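Choloylglycine hydrolase (Clostridium perfringens, PDB 2BJF) hydrolyses the amide bond of glycine- and taurine-conjugated bile salts, releasing free bile acids, and can also work as a bile acid amine acyltransferase. Local coordinates at residues E121-A126 against I154-T159. Residues are numbered along the deposited sequence; the frame is centred on the assembly and turned at random.
Sequences EALKNA and IVVEQT
Leu123 O accepts the backbone N-H of Ala126, with N to O 3.1 Å, in a type I beta turn from Leu123 to Ala126 that leads from helix 116-123 into strand 126-129. The CB of Leu123 is directed at strand 153-158. Its CG stands anti to the carbonyl carbon (chi1 -72°), and CD1 continues the chain in extended form (chi2 174°), which makes that methyl the leading atom. It meets Val156 CG2 tip to tip: Leu123 CD1 to Val156 CG2 is 3.6 Å, a close van der Waals distance. Ile154 joins less tightly, its CD1 lying 4.4 Å from Leu123 CD1. Two residues apart on an extended strand, Ile154 and Val156 both direct their CB atoms toward Leu123's segment. Both contacts are methyl to methyl and no hydrogen bond crosses, so the join is apolar; it is also small, burying 115 Å², with the CA atoms of Leu123 and Val156 8.8 Å apart. All three touching residues are buried, and Phe105 of helix 105-112 packs on both Leu123 and Val156. Gln158 borders this packing, its OE1 receiving Ile128 N and its NE2 donating to Ser88 O. Apart from the apolar contact, the exposed side chains of Lys124 and Glu121 pair in a salt bridge, NZ to OE1 3.3 Å, whose hydrogen bond is weak. The contact lies away from the active site, Val156's side chain about 13 Å from bound deoxycholate. Leu123 and Phe105 packing on the antiparallel sheet that contains 153-158 is consistent with a helical layer over a sheet in the alpha-beta-beta-alpha fold of Ntn hydrolases.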
loop_
_atom_site.group_PDB
_atom_site.type_symbol
_atom_site.label_atom_id
_atom_site.label_comp_id
_atom_site.label_asym_id
_atom_site.label_seq_id
_atom_site.Cartn_x
_atom_site.Cartn_y
_atom_site.Cartn_z
ATOM N N GLU A 121 -14.396 28.329 24.802
ATOM C CA GLU A 121 -15.488 28.705 25.695
ATOM C C GLU A 121 -16.702 29.218 24.917
ATOM O O GLU A 121 -17.840 28.858 25.225
ATOM C CB GLU A 121 -15.010 29.745 26.715
ATOM C CG GLU A 121 -16.029 30.103 27.800
ATOM C CD GLU A 121 -16.351 28.953 28.751
ATOM O OE1 GLU A 121 -15.672 27.905 28.714
ATOM O OE2 GLU A 121 -17.296 29.109 29.548
ATOM N N ALA A 122 -16.445 30.041 23.903
ATOM C CA ALA A 122 -17.503 30.626 23.079
ATOM C C ALA A 122 -18.217 29.602 22.196
ATOM O O ALA A 122 -19.376 29.796 21.828
ATOM C CB ALA A 122 -16.943 31.755 22.231
ATOM N N LEU A 123 -17.522 28.515 21.863
ATOM C CA LEU A 123 -18.078 27.480 20.990
ATOM C C LEU A 123 -18.983 26.480 21.710
ATOM O O LEU A 123 -19.724 25.734 21.064
ATOM C CB LEU A 123 -16.961 26.742 20.244
ATOM C CG LEU A 123 -16.236 27.505 19.133
ATOM C CD1 LEU A 123 -15.084 26.672 18.614
ATOM C CD2 LEU A 123 -17.177 27.892 17.994
ATOM N N LYS A 124 -18.931 26.475 23.041
ATOM C CA LYS A 124 -19.741 25.557 23.851
ATOM C C LYS A 124 -21.234 25.668 23.541
ATOM O O LYS A 124 -21.938 24.657 23.493
ATOM C CB LYS A 124 -19.486 25.774 25.346
ATOM C CG LYS A 124 -18.146 25.242 25.830
ATOM C CD LYS A 124 -17.993 25.412 27.331
ATOM C CE LYS A 124 -16.714 24.757 27.829
ATOM N NZ LYS A 124 -16.590 24.838 29.311
ATOM N N ASN A 125 -21.702 26.894 23.316
ATOM C CA ASN A 125 -23.106 27.144 22.995
ATOM C C ASN A 125 -23.307 27.649 21.560
ATOM O O ASN A 125 -24.319 28.281 21.249
ATOM C CB ASN A 125 -23.713 28.120 24.010
ATOM C CG ASN A 125 -25.233 28.139 23.974
ATOM O OD1 ASN A 125 -25.882 27.094 23.878
ATOM N ND2 ASN A 125 -25.808 29.332 24.051
ATOM N N ALA A 126 -22.346 27.356 20.687
ATOM C CA ALA A 126 -22.407 27.831 19.307
ATOM C C ALA A 126 -23.101 26.850 18.363
ATOM O O ALA A 126 -23.171 25.646 18.630
ATOM C CB ALA A 126 -21.012 28.180 18.796
ATOM N N ILE A 154 -7.071 23.529 17.910
ATOM C CA ILE A 154 -8.362 22.839 17.974
ATOM C C ILE A 154 -8.965 22.644 16.582
ATOM O O ILE A 154 -8.598 23.341 15.631
ATOM C CB ILE A 154 -9.384 23.553 18.911
ATOM C CG1 ILE A 154 -9.573 25.022 18.512
ATOM C CG2 ILE A 154 -8.961 23.413 20.379
ATOM C CD1 ILE A 154 -10.797 25.686 19.135
ATOM N N VAL A 155 -9.871 21.676 16.474
ATOM C CA VAL A 155 -10.587 21.399 15.232
ATOM C C VAL A 155 -12.085 21.521 15.493
ATOM O O VAL A 155 -12.602 20.955 16.459
ATOM C CB VAL A 155 -10.242 19.994 14.672
ATOM C CG1 VAL A 155 -11.130 19.638 13.479
ATOM C CG2 VAL A 155 -8.769 19.926 14.277
ATOM N N VAL A 156 -12.766 22.275 14.634
ATOM C CA VAL A 156 -14.199 22.529 14.780
ATOM C C VAL A 156 -14.974 21.865 13.648
ATOM O O VAL A 156 -14.780 22.194 12.476
ATOM C CB VAL A 156 -14.504 24.048 14.802
ATOM C CG1 VAL A 156 -15.992 24.296 15.009
ATOM C CG2 VAL A 156 -13.690 24.744 15.886
ATOM N N GLU A 157 -15.847 20.926 14.005
ATOM C CA GLU A 157 -16.646 20.193 13.025
ATOM C C GLU A 157 -18.089 20.084 13.492
ATOM O O GLU A 157 -18.354 19.556 14.570
ATOM C CB GLU A 157 -16.063 18.793 12.786
ATOM C CG GLU A 157 -14.657 18.803 12.195
ATOM C CD GLU A 157 -14.064 17.421 11.969
ATOM O OE1 GLU A 157 -14.537 16.436 12.577
ATOM O OE2 GLU A 157 -13.101 17.333 11.179
ATOM N N GLN A 158 -19.019 20.593 12.690
ATOM C CA GLN A 158 -20.433 20.424 13.004
ATOM C C GLN A 158 -21.032 19.267 12.221
ATOM O O GLN A 158 -21.017 19.259 10.987
ATOM C CB GLN A 158 -21.238 21.706 12.777
ATOM C CG GLN A 158 -22.665 21.602 13.318
ATOM C CD GLN A 158 -23.342 22.943 13.501
ATOM O OE1 GLN A 158 -22.850 23.809 14.226
ATOM N NE2 GLN A 158 -24.493 23.115 12.858
ATOM N N THR A 159 -21.550 18.293 12.960
ATOM C CA THR A 159 -22.204 17.125 12.383
ATOM C C THR A 159 -23.702 17.177 12.693
ATOM O O THR A 159 -24.182 18.139 13.299
ATOM C CB THR A 159 -21.600 15.815 12.935
ATOM O OG1 THR A 159 -21.774 15.768 14.357
ATOM C CG2 THR A 159 -20.114 15.721 12.602
#